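Local coordinates for extracellular serine protease (Aeromonas sobria, PDB 3WQB), which cleaves peptide bonds after paired basic residues, one of them lysine, as a calcium-dependent, kexin- and furin-like secreted protease and probable virulence factor, at residues Ala216-Asn221 / Arg267-Val273. The protein carries 1 engineered substitution. Residues are numbered along the deposited sequence.
Sequences AGNGFN and RSSYSSV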
loop_
_atom_site.group_PDB
_atom_site.type_symbol
_atom_site.label_atom_id
_atom_site.label_comp_id
_atom_site.label_asym_id
_atom_site.label_seq_id
_atom_site.Cartn_x
_atom_site.Cartn_y
_atom_site.Cartn_z
ATOM N N ALA A 216 0.739 2.890 -1.509
ATOM C CA ALA A 216 0.386 2.346 -2.822
ATOM C C ALA A 216 1.566 1.791 -3.605
ATOM O O ALA A 216 1.379 0.959 -4.486
ATOM C CB ALA A 216 -0.301 3.398 -3.648
ATOM N N GLY A 217 2.772 2.267 -3.295
ATOM C CA GLY A 217 3.949 2.011 -4.138
ATOM C C GLY A 217 4.417 3.253 -4.873
ATOM O O GLY A 217 3.657 4.220 -5.035
ATOM N N ASN A 218 5.669 3.202 -5.322
ATOM C CA ASN A 218 6.330 4.290 -6.034
ATOM C C ASN A 218 6.710 3.859 -7.437
ATOM O O ASN A 218 7.793 4.205 -7.916
ATOM C CB ASN A 218 7.610 4.703 -5.295
ATOM C CG ASN A 218 7.348 5.165 -3.885
ATOM O OD1 ASN A 218 6.249 5.624 -3.552
ATOM N ND2 ASN A 218 8.365 5.071 -3.055
ATOM N N GLY A 219 5.811 3.131 -8.095
ATOM C CA GLY A 219 6.134 2.506 -9.370
ATOM C C GLY A 219 5.458 3.081 -10.590
ATOM O O GLY A 219 5.270 2.355 -11.572
ATOM N N PHE A 220 5.102 4.365 -10.583
ATOM C CA PHE A 220 4.567 4.922 -11.831
ATOM C C PHE A 220 5.494 4.684 -13.019
ATOM O O PHE A 220 5.026 4.369 -14.098
ATOM C CB PHE A 220 4.197 6.403 -11.736
ATOM C CG PHE A 220 3.154 6.797 -12.735
ATOM C CD1 PHE A 220 3.511 7.152 -14.041
ATOM C CD2 PHE A 220 1.804 6.769 -12.392
ATOM C CE1 PHE A 220 2.530 7.482 -14.989
ATOM C CE2 PHE A 220 0.824 7.102 -13.322
ATOM C CZ PHE A 220 1.188 7.458 -14.626
ATOM N N ASN A 221 6.798 4.794 -12.776
ATOM C CA ASN A 221 7.794 4.697 -13.835
ATOM C C ASN A 221 8.728 3.492 -13.715
ATOM O O ASN A 221 9.107 2.885 -14.724
ATOM C CB ASN A 221 8.615 5.990 -13.887
ATOM C CG ASN A 221 7.753 7.218 -14.108
ATOM O OD1 ASN A 221 7.723 8.135 -13.279
ATOM N ND2 ASN A 221 7.042 7.240 -15.221
ATOM N N ARG A 267 -0.092 14.550 -8.487
ATOM C CA ARG A 267 0.506 13.263 -8.153
ATOM C C ARG A 267 2.028 13.363 -8.158
ATOM O O ARG A 267 2.620 13.854 -9.126
ATOM C CB ARG A 267 0.086 12.222 -9.177
ATOM C CG ARG A 267 0.449 10.807 -8.782
ATOM C CD ARG A 267 0.627 9.915 -10.009
ATOM N NE ARG A 267 1.894 10.158 -10.710
ATOM C CZ ARG A 267 2.022 10.395 -12.012
ATOM N NH1 ARG A 267 3.238 10.575 -12.530
ATOM N NH2 ARG A 267 0.957 10.469 -12.802
ATOM N N SER A 268 2.667 12.886 -7.095
ATOM C CA SER A 268 4.118 12.804 -7.090
ATOM C C SER A 268 4.530 11.952 -8.278
ATOM O O SER A 268 3.863 10.963 -8.597
ATOM C CB SER A 268 4.610 12.179 -5.793
ATOM O OG SER A 268 4.238 12.973 -4.689
ATOM N N SER A 269 5.609 12.355 -8.942
ATOM C CA SER A 269 6.074 11.721 -10.167
ATOM C C SER A 269 6.026 10.191 -10.111
ATOM O O SER A 269 5.542 9.551 -11.041
ATOM C CB SER A 269 7.501 12.201 -10.473
ATOM O OG SER A 269 8.382 11.920 -9.395
ATOM N N TYR A 270 6.509 9.636 -9.000
ATOM C CA TYR A 270 6.716 8.200 -8.834
ATOM C C TYR A 270 5.476 7.420 -8.360
ATOM O O TYR A 270 5.493 6.191 -8.371
ATOM C CB TYR A 270 7.849 7.972 -7.815
ATOM C CG TYR A 270 7.616 8.770 -6.557
ATOM C CD1 TYR A 270 6.648 8.374 -5.637
ATOM C CD2 TYR A 270 8.300 9.967 -6.322
ATOM C CE1 TYR A 270 6.386 9.125 -4.499
ATOM C CE2 TYR A 270 8.058 10.723 -5.180
ATOM C CZ TYR A 270 7.091 10.299 -4.277
ATOM O OH TYR A 270 6.817 11.024 -3.138
ATOM N N SER A 271 4.405 8.098 -7.955
ATOM C CA SER A 271 3.341 7.381 -7.221
ATOM C C SER A 271 2.605 6.337 -8.047
ATOM O O SER A 271 2.139 6.626 -9.151
ATOM C CB SER A 271 2.292 8.347 -6.671
ATOM O OG SER A 271 1.418 7.677 -5.761
ATOM N N SER A 272 2.469 5.137 -7.483
ATOM C CA SER A 272 1.559 4.157 -8.056
ATOM C C SER A 272 0.129 4.655 -7.910
ATOM O O SER A 272 -0.162 5.494 -7.048
ATOM C CB SER A 272 1.727 2.799 -7.382
ATOM O OG SER A 272 3.045 2.308 -7.595
ATOM N N VAL A 273 -0.758 4.165 -8.775
ATOM C CA VAL A 273 -2.154 4.598 -8.806
ATOM C C VAL A 273 -3.015 3.416 -9.204
ATOM O O VAL A 273 -2.503 2.410 -9.698
ATOM C CB VAL A 273 -2.389 5.777 -9.802
ATOM C CG1 VAL A 273 -1.543 6.987 -9.412
ATOM C CG2 VAL A 273 -2.117 5.373 -11.259
#
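Two loops at the C-terminal ends of neighbouring parallel strands, 211-215 and 255-261, pack through backbone hydrogen bonds and a cation-pi stack. Ser272 N donates to Gly217 O and Phe220 N to Tyr270 O (both 2.9 Å); Gly219 N meets Ser272 OG (2.9 Å), a small hydroxyl also bonding Glu242. Gly217 must be glycine: a CB would strike Ser272 OG and its preceding carbonyl. The sequence Ala216-Gly217-Asn218 is the AGN of subtilases, whose asparagine helps form the oxyanion hole beside the catalytic serine. Consistent with that role, the Asn218 side chain lies about 6 Å from that of Ala336, the engineered residue at the nucleophile position, though its ND2 bonds the backbone of the chaperone ORF2. Asn218 OD1, which accepts from Thr335 N, lies 3.5 Å from Tyr270 CD1, while the Tyr270 hydroxyl is held by Gly334 N. The guanidinium of Arg267 covers one face of the Phe220 ring, planes 9° apart and CZ 3.7 Å from the ring centroid. Arg267 is held by the following type I turn Ser268-Ser271, NE reaching Ser268 O (3.0 Å) and NH1 reaching Ser269 O (2.9 Å), while Val273 CG2 touches the ring's edge at Phe220 CE2 (4.0 Å).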